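Local coordinates for nuclear inclusion protein A (Tobacco vein mottling virus, PDB 3MMG), which probably acts as a cysteine-type peptidase, a 3C-type viral protease of the C4 family in the PA clan with a two-barrel chymotrypsin-like fold, at residues Thr114-Gln118 against Lys119-Ser123; Val8-Phe11 against Asn12-Ser15; Ile85-Ala88 against Lys89-Pro93; Thr59-Gly62 against Glu63-Val66. The protein carries 3 engineered substitutions. All blocks are in the same frame, centred on the assembly; numbering follows the deposited sequence.

Interaction 1: residues Thr114-Gln118 against Lys119-Ser123; sequences TNFQQ and KSVSS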
# COMPACT_ATOMS: atom_id res chain seq x y z
N THR A 114 -7.73 1.50 9.06
CA THR A 114 -8.89 2.29 9.36
C THR A 114 -10.09 1.36 9.38
O THR A 114 -10.14 0.35 8.68
CB THR A 114 -9.05 3.46 8.34
OG1 THR A 114 -10.18 4.29 8.69
CG2 THR A 114 -9.20 2.93 6.91
N ASN A 115 -11.02 1.71 10.25
CA ASN A 115 -12.32 1.08 10.31
C ASN A 115 -13.33 2.10 9.82
O ASN A 115 -13.20 3.30 10.11
CB ASN A 115 -12.62 0.70 11.75
CG ASN A 115 -13.89 -0.10 11.88
OD1 ASN A 115 -14.71 0.18 12.74
ND2 ASN A 115 -14.06 -1.09 11.02
N PHE A 116 -14.32 1.64 9.07
CA PHE A 116 -15.34 2.54 8.54
C PHE A 116 -16.64 2.33 9.31
O PHE A 116 -17.12 1.19 9.46
CB PHE A 116 -15.50 2.33 7.02
CG PHE A 116 -14.25 2.68 6.25
CD1 PHE A 116 -13.17 1.79 6.21
CD2 PHE A 116 -14.10 3.91 5.67
CE1 PHE A 116 -12.00 2.12 5.56
CE2 PHE A 116 -12.92 4.25 5.01
CZ PHE A 116 -11.87 3.35 4.97
N GLN A 117 -17.19 3.44 9.83
CA GLN A 117 -18.38 3.40 10.70
C GLN A 117 -19.47 4.27 10.05
O GLN A 117 -19.33 4.70 8.89
CB GLN A 117 -18.03 3.89 12.11
CG GLN A 117 -16.79 3.18 12.67
CD GLN A 117 -16.21 3.82 13.93
OE1 GLN A 117 -15.82 3.11 14.86
NE2 GLN A 117 -16.13 5.15 13.97
N GLN A 118 -20.57 4.50 10.77
CA GLN A 118 -21.70 5.18 10.10
C GLN A 118 -21.38 6.62 9.72
O GLN A 118 -21.67 7.04 8.58
CB GLN A 118 -22.95 5.15 10.95
CG GLN A 118 -24.17 5.62 10.18
CD GLN A 118 -25.44 5.50 10.99
OE1 GLN A 118 -25.65 4.52 11.72
NE2 GLN A 118 -26.32 6.49 10.85
N LYS A 119 -20.82 7.38 10.66
CA LYS A 119 -20.66 8.82 10.46
C LYS A 119 -19.20 9.26 10.42
O LYS A 119 -18.90 10.44 10.24
CB LYS A 119 -21.37 9.59 11.60
CG LYS A 119 -22.83 9.19 11.80
CD LYS A 119 -23.49 10.15 12.75
CE LYS A 119 -24.74 9.54 13.35
NZ LYS A 119 -25.83 10.56 13.54
N SER A 120 -18.31 8.29 10.57
CA SER A 120 -16.90 8.57 10.85
C SER A 120 -16.08 7.35 10.52
O SER A 120 -16.62 6.28 10.19
CB SER A 120 -16.70 8.86 12.37
OG SER A 120 -17.10 7.72 13.16
N VAL A 121 -14.76 7.50 10.59
CA VAL A 121 -13.90 6.30 10.52
C VAL A 121 -13.09 6.31 11.80
O VAL A 121 -12.95 7.34 12.46
CB VAL A 121 -12.91 6.33 9.32
CG1 VAL A 121 -13.67 6.45 8.00
CG2 VAL A 121 -11.88 7.46 9.47
N SER A 122 -12.53 5.16 12.17
CA SER A 122 -11.64 5.14 13.33
C SER A 122 -10.28 4.59 12.91
O SER A 122 -10.20 3.79 11.98
CB SER A 122 -12.21 4.30 14.47
OG SER A 122 -12.33 2.95 14.06
N SER A 123 -9.25 5.02 13.62
CA SER A 123 -7.87 4.60 13.35
C SER A 123 -7.51 3.31 14.08
O SER A 123 -7.93 3.10 15.23
CB SER A 123 -6.88 5.70 13.77
OG SER A 123 -7.02 6.05 15.15
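Phe116 and Val121 lie side by side on one face of a two-stranded antiparallel ladder, both side chains pointing the same way. The Val121 methyl CG1 meets the flank of the ring 3.5 Å from Phe116 CD2, coming in obliquely. Thr114 completes this face: in one of its two conformers its chain crosses that of Val121 at a slant, and its hydroxyl sits above the rim of the Phe116 ring. With OG1 anti to the backbone N (chi1 -177°) in this conformer, the Thr114 hydroxyl is carried over to Val121 CB, 3.5 Å away. The same face packs inward, Thr114 on Val18 and Phe116 on Leu20, both from strand 18-25. The frame is the tip of the beta hairpin formed by strands 109-116 and 121-133, neighbours in the six-stranded barrel. Asn115 and Ser122 form the hydrogen-bonded pair: Asn115 N reaches Ser122 O at 2.8 Å, while Ser122 N returns to Asn115 O at 2.9 Å. Nearer the turn, Gln117 N closes on Ser120 O at 2.9 Å. On the other face Asn115 CB rests 3.2 Å from Ser122 OG. Gln117 turns back across the strand pair, its CG beside the backbone N (chi1 -50°) and the chain extended beyond, which brings NE2 to a weak bond of 2.9 Å with Ser120 OG. At the exposed end of the hairpin, Gln118 and Lys119 run alongside each other, with Gln118 CG and Lys119 CG 4.1 Å apart.

Interaction 2: residues Val8-Phe11 against Asn12-Ser15; sequences VRDF and NPIS
Asp10 OD1 is gripped by two donors of Asn12, the backbone N at 3.0 Å and the side-chain ND2 at 2.9 Å. The backbone N-H arrives nearly along the C-O axis of the carboxylate oxygen, whereas the amide comes from above the carboxylate plane, 40° out of it. The two side chains cross at about a right angle, with their flat groups 83° apart. Asp10 CG stands anti to its own backbone N (chi1 -164°), which swings OD1 forward to the start of helix 12-15. Beside it, Pro13 CD touches the same oxygen at 3.5 Å. Phe11 holds the N-cap position, and its carbonyl O accepts from Ser15 N at 3.1 Å, a bond that closes the short helix's turn. The Phe11 ring meets Ile14 only loosely, CD1 of Ile14 standing at the ring edge 4.4 Å from Phe11 CD2. Arg9 CG lies over one ring face, toward the rim. The amide oxygen of Asn12 bonds to Ser123 OG on strand 121-133, and Ser15 OG, in one of two conformers, to the Ser113 carbonyl on strand 109-116. Phe11 and Ile14 both pack on Val112 of that strand and on Val156 of strand 154-157, which seats the helix against the six-stranded barrel.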
# COMPACT_ATOMS: atom_id res chain seq x y z
N VAL A 8 3.92 7.82 23.18
CA VAL A 8 2.67 7.97 22.39
C VAL A 8 2.86 8.78 21.09
O VAL A 8 3.57 9.78 21.07
CB VAL A 8 1.52 8.56 23.28
CG1 VAL A 8 1.25 7.59 24.47
CG2 VAL A 8 1.84 9.99 23.79
N ARG A 9 2.26 8.28 20.00
CA ARG A 9 2.32 8.91 18.67
C ARG A 9 0.94 8.97 18.06
O ARG A 9 0.12 8.09 18.31
CB ARG A 9 3.27 8.10 17.74
CG ARG A 9 3.28 8.52 16.24
CD ARG A 9 4.46 7.91 15.45
NE ARG A 9 5.75 8.50 15.81
CZ ARG A 9 6.18 9.70 15.44
NH1 ARG A 9 5.44 10.49 14.66
NH2 ARG A 9 7.36 10.13 15.86
N ASP A 10 0.71 10.02 17.25
CA ASP A 10 -0.57 10.24 16.59
C ASP A 10 -0.53 9.69 15.17
O ASP A 10 0.14 10.26 14.29
CB ASP A 10 -0.86 11.74 16.53
CG ASP A 10 -2.33 12.06 16.22
OD1 ASP A 10 -3.00 11.25 15.57
OD2 ASP A 10 -2.82 13.15 16.61
N PHE A 11 -1.25 8.59 14.93
CA PHE A 11 -1.30 8.00 13.59
C PHE A 11 -2.58 8.36 12.83
O PHE A 11 -2.86 7.85 11.74
CB PHE A 11 -1.21 6.47 13.66
CG PHE A 11 0.05 5.98 14.28
CD1 PHE A 11 0.10 5.67 15.63
CD2 PHE A 11 1.19 5.80 13.50
CE1 PHE A 11 1.30 5.20 16.19
CE2 PHE A 11 2.38 5.33 14.05
CZ PHE A 11 2.42 5.03 15.40
N ASN A 12 -3.39 9.23 13.43
CA ASN A 12 -4.69 9.52 12.84
C ASN A 12 -4.67 10.17 11.47
O ASN A 12 -5.50 9.82 10.62
CB ASN A 12 -5.54 10.31 13.83
CG ASN A 12 -5.95 9.46 15.00
OD1 ASN A 12 -6.79 8.57 14.85
ND2 ASN A 12 -5.32 9.68 16.14
N PRO A 13 -3.74 11.11 11.23
CA PRO A 13 -3.68 11.66 9.87
C PRO A 13 -3.41 10.63 8.76
O PRO A 13 -3.91 10.78 7.63
CB PRO A 13 -2.52 12.64 9.95
CG PRO A 13 -2.50 13.09 11.39
CD PRO A 13 -2.82 11.81 12.14
N ILE A 14 -2.63 9.60 9.08
CA ILE A 14 -2.44 8.49 8.13
C ILE A 14 -3.71 7.69 7.92
O ILE A 14 -4.11 7.46 6.77
CB ILE A 14 -1.27 7.57 8.56
CG1 ILE A 14 0.03 8.38 8.65
CG2 ILE A 14 -1.14 6.37 7.60
CD1 ILE A 14 1.06 7.76 9.56
N SER A 15 -4.34 7.28 9.02
CA SER A 15 -5.60 6.56 8.98
C SER A 15 -6.68 7.28 8.17
O SER A 15 -7.48 6.64 7.50
CB SER A 15 -6.09 6.32 10.41
OG SER A 15 -7.33 5.67 10.41

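Interaction 3: residues Ile85-Ala88 against Lys89-Pro93; sequences IKMA and KDFPP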
# COMPACT_ATOMS: atom_id res chain seq x y z
N ILE A 85 -2.61 5.31 -9.05
CA ILE A 85 -3.78 5.38 -9.93
C ILE A 85 -4.31 6.80 -9.86
O ILE A 85 -4.51 7.33 -8.76
CB ILE A 85 -4.90 4.40 -9.46
CG1 ILE A 85 -4.36 2.98 -9.23
CG2 ILE A 85 -6.06 4.38 -10.43
CD1 ILE A 85 -5.17 2.21 -8.25
N LYS A 86 -4.56 7.42 -11.01
CA LYS A 86 -5.09 8.78 -11.01
C LYS A 86 -6.61 8.73 -11.11
O LYS A 86 -7.16 8.06 -11.97
CB LYS A 86 -4.52 9.61 -12.16
CG LYS A 86 -4.79 11.11 -12.00
CD LYS A 86 -4.24 11.93 -13.15
CE LYS A 86 -4.49 13.42 -12.92
NZ LYS A 86 -3.49 14.28 -13.66
N MET A 87 -7.29 9.45 -10.22
CA MET A 87 -8.74 9.45 -10.24
C MET A 87 -9.27 10.55 -11.17
O MET A 87 -8.61 11.57 -11.42
CB MET A 87 -9.26 9.67 -8.82
CG MET A 87 -8.91 8.52 -7.85
SD MET A 87 -9.83 7.02 -8.26
CE MET A 87 -8.56 6.00 -8.98
N ALA A 88 -10.50 10.34 -11.64
CA ALA A 88 -11.23 11.36 -12.40
C ALA A 88 -11.48 12.68 -11.63
O ALA A 88 -11.49 12.71 -10.39
CB ALA A 88 -12.57 10.75 -12.84
N LYS A 89 -11.77 13.76 -12.35
CA LYS A 89 -11.97 15.05 -11.70
C LYS A 89 -13.16 15.06 -10.71
O LYS A 89 -13.14 15.81 -9.72
CB LYS A 89 -12.09 16.17 -12.76
CG LYS A 89 -11.96 17.58 -12.18
CD LYS A 89 -11.87 18.63 -13.28
CE LYS A 89 -11.79 20.02 -12.64
NZ LYS A 89 -11.67 21.10 -13.67
N ASP A 90 -14.17 14.21 -10.95
CA ASP A 90 -15.34 14.13 -10.04
C ASP A 90 -15.10 13.30 -8.76
O ASP A 90 -15.99 13.15 -7.90
CB ASP A 90 -16.57 13.63 -10.80
CG ASP A 90 -17.15 14.71 -11.72
OD1 ASP A 90 -17.67 15.71 -11.19
OD2 ASP A 90 -17.05 14.53 -12.94
N PHE A 91 -13.90 12.73 -8.63
CA PHE A 91 -13.54 12.04 -7.40
C PHE A 91 -12.94 13.11 -6.50
O PHE A 91 -11.97 13.76 -6.89
CB PHE A 91 -12.48 10.99 -7.74
CG PHE A 91 -12.09 10.11 -6.58
CD1 PHE A 91 -12.50 8.78 -6.53
CD2 PHE A 91 -11.31 10.62 -5.54
CE1 PHE A 91 -12.13 7.95 -5.45
CE2 PHE A 91 -10.94 9.81 -4.44
CZ PHE A 91 -11.35 8.48 -4.41
N PRO A 92 -13.52 13.33 -5.30
CA PRO A 92 -13.04 14.38 -4.41
C PRO A 92 -11.65 14.02 -3.86
O PRO A 92 -11.47 12.94 -3.30
CB PRO A 92 -14.09 14.41 -3.29
CG PRO A 92 -14.67 13.07 -3.26
CD PRO A 92 -14.64 12.57 -4.70
N PRO A 93 -10.65 14.89 -4.06
CA PRO A 93 -9.29 14.50 -3.66
C PRO A 93 -9.00 14.48 -2.16
O PRO A 93 -9.71 15.10 -1.37
CB PRO A 93 -8.41 15.57 -4.31
CG PRO A 93 -9.29 16.74 -4.47
CD PRO A 93 -10.68 16.20 -4.73
O HOH W 1 -9.66 13.63 -8.34
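Met87 lies across one face of the Phe91 ring, and this buried pair is the tight part of the contact. Its CG stands almost over the ring centre, 3.8 Å from the centroid and 10° off the normal, a CH-pi contact. The sulfur follows at a slant toward one side, SD 3.6 Å from Phe91 CD1, making a Met-aromatic contact over the same face. In the methionine chain, chi1 sets CG over the ring and the bend at chi2 (-69°) brings SD over that face as well. A type I beta turn from Ala88 to Phe91 brings the two together: Phe91 N donates to Ala88 O at 3.0 Å. A water donates to Ala88 O and to Phe91 O, the latter 2.7 Å from the water oxygen, and so joins the ends of the turn. The turn's outer side is looser; Lys89 and Asp90 are exposed, and the lysine chain runs extended away from the hydrophobic pair. Beyond the turn the Pro92 carbonyl accepts from His61 NE2. Met87 packs on Ile41 of strand 40-43 and Ile57 of strand 54-59, and Phe91 also touches Ile57, so that the chain leaving strand 83-86 covers part of the sheet of the N-terminal barrel.

Interaction 4: residues Thr59-Gly62 against Glu63-Val66; sequences TMHG and EFAV. Engineered in segment 63-66: Ala65 (natural residue Lys).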
# COMPACT_ATOMS: atom_id res chain seq x y z
N THR A 59 -13.64 5.54 1.19
CA THR A 59 -12.81 6.51 1.89
C THR A 59 -13.57 7.16 3.05
O THR A 59 -14.79 7.04 3.14
CB THR A 59 -12.33 7.64 0.94
OG1 THR A 59 -13.37 8.61 0.77
CG2 THR A 59 -11.94 7.09 -0.42
N MET A 60 -12.87 7.92 3.88
CA MET A 60 -13.54 8.60 4.99
C MET A 60 -14.52 9.67 4.51
O MET A 60 -15.41 10.10 5.30
CB MET A 60 -12.52 9.23 5.97
CG MET A 60 -11.75 10.41 5.45
SD MET A 60 -10.94 11.33 6.78
CE MET A 60 -11.88 10.86 8.18
N HIS A 61 -14.35 10.10 3.25
CA HIS A 61 -15.17 11.18 2.70
C HIS A 61 -16.08 10.74 1.54
O HIS A 61 -16.65 11.58 0.82
CB HIS A 61 -14.32 12.40 2.32
CG HIS A 61 -13.29 12.14 1.25
ND1 HIS A 61 -12.06 11.57 1.50
CD2 HIS A 61 -13.30 12.43 -0.08
CE1 HIS A 61 -11.37 11.49 0.38
NE2 HIS A 61 -12.09 12.01 -0.60
N GLY A 62 -16.23 9.43 1.38
CA GLY A 62 -17.25 8.90 0.47
C GLY A 62 -16.84 7.56 -0.11
O GLY A 62 -15.71 7.09 0.12
N GLU A 63 -17.75 6.95 -0.85
CA GLU A 63 -17.51 5.66 -1.48
C GLU A 63 -17.72 5.80 -2.98
O GLU A 63 -18.77 6.27 -3.43
CB GLU A 63 -18.45 4.60 -0.90
CG GLU A 63 -18.24 3.20 -1.49
CD GLU A 63 -19.07 2.17 -0.77
OE1 GLU A 63 -19.08 2.15 0.48
OE2 GLU A 63 -19.74 1.38 -1.47
N PHE A 64 -16.72 5.39 -3.75
CA PHE A 64 -16.64 5.76 -5.16
C PHE A 64 -16.49 4.52 -6.02
O PHE A 64 -15.46 3.84 -5.98
CB PHE A 64 -15.51 6.76 -5.37
CG PHE A 64 -15.62 7.96 -4.46
CD1 PHE A 64 -14.77 8.12 -3.36
CD2 PHE A 64 -16.64 8.89 -4.65
CE1 PHE A 64 -14.91 9.21 -2.48
CE2 PHE A 64 -16.78 9.98 -3.78
CZ PHE A 64 -15.92 10.14 -2.71
N ALA A 65 -17.55 4.22 -6.76
CA ALA A 65 -17.59 3.05 -7.59
C ALA A 65 -17.15 3.41 -8.99
O ALA A 65 -17.98 3.66 -9.87
CB ALA A 65 -19.01 2.44 -7.58
N VAL A 66 -15.84 3.43 -9.21
CA VAL A 66 -15.28 3.94 -10.47
C VAL A 66 -15.52 2.98 -11.65
O VAL A 66 -15.39 3.35 -12.82
CB VAL A 66 -13.78 4.36 -10.33
CG1 VAL A 66 -13.62 5.43 -9.25
CG2 VAL A 66 -12.89 3.19 -10.01
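A type I beta turn from Thr59 to Gly62 reverses the chain, and Thr59 N bonds to Gly62 O at 2.8 Å as strand 62-68 sets off antiparallel to strand 54-59. Phe64 doubles back against the turn, its CG beside the backbone N (chi1 -53°), and lays one ring face over the Gly62 backbone. The ring rim comes closest to the carbonyl, with CE1 3.4 Å from Gly62 O. Gly62, at phi 151°, adopts backbone angles that suit a residue without a side chain, since a CB there would run into the preceding carbonyl oxygen and the Phe64 ring. Thr59 reaches the same ring at its edge, OG1 lying near the ring plane 3.6 Å from Phe64 CE1, and the two side chains cross at about a right angle. The Thr59 hydroxyl also forms an ST turn, accepting from His61 N at 3.1 Å, and donates to Gly62 O at 2.9 Å; that carbonyl is therefore held by both the N and the OG1 of Thr59. This hairpin connects two neighbouring strands of the antiparallel sheet of the N-terminal barrel, with strand 62-68 at its border. The Thr59 hydroxyl sits over one face of the His61 imidazole, toward the rim, and His61 meets Phe94 edge-to-face. Glu63 projects from the turn, and OE1 forms a salt bridge with Lys58. The Phe64 ring also meets that of Phe91, planes about 50° apart.

Overall arrangement
From the N terminus, interaction 2 comes first, starting helix 12-15 just ahead of strand 18-25. Interaction 4 then closes the hairpin between strands 54-59 and 62-68, and interaction 3 turns the chain out of strand 83-86. Interaction 1 closes the hairpin of strands 109-116 and 121-133 in the second sheet. The four follow in series, none nested or crossed. Contacts in space nevertheless join them: interactions 3 and 4 meet with centres about 10 Å apart, both on the first sheet. Phe116 and Val121 of interaction 1 pack on Thr59 and Met60, linking the two sheets, while Asn12 and Ser15 bring interaction 2 against the interaction 1 hairpin.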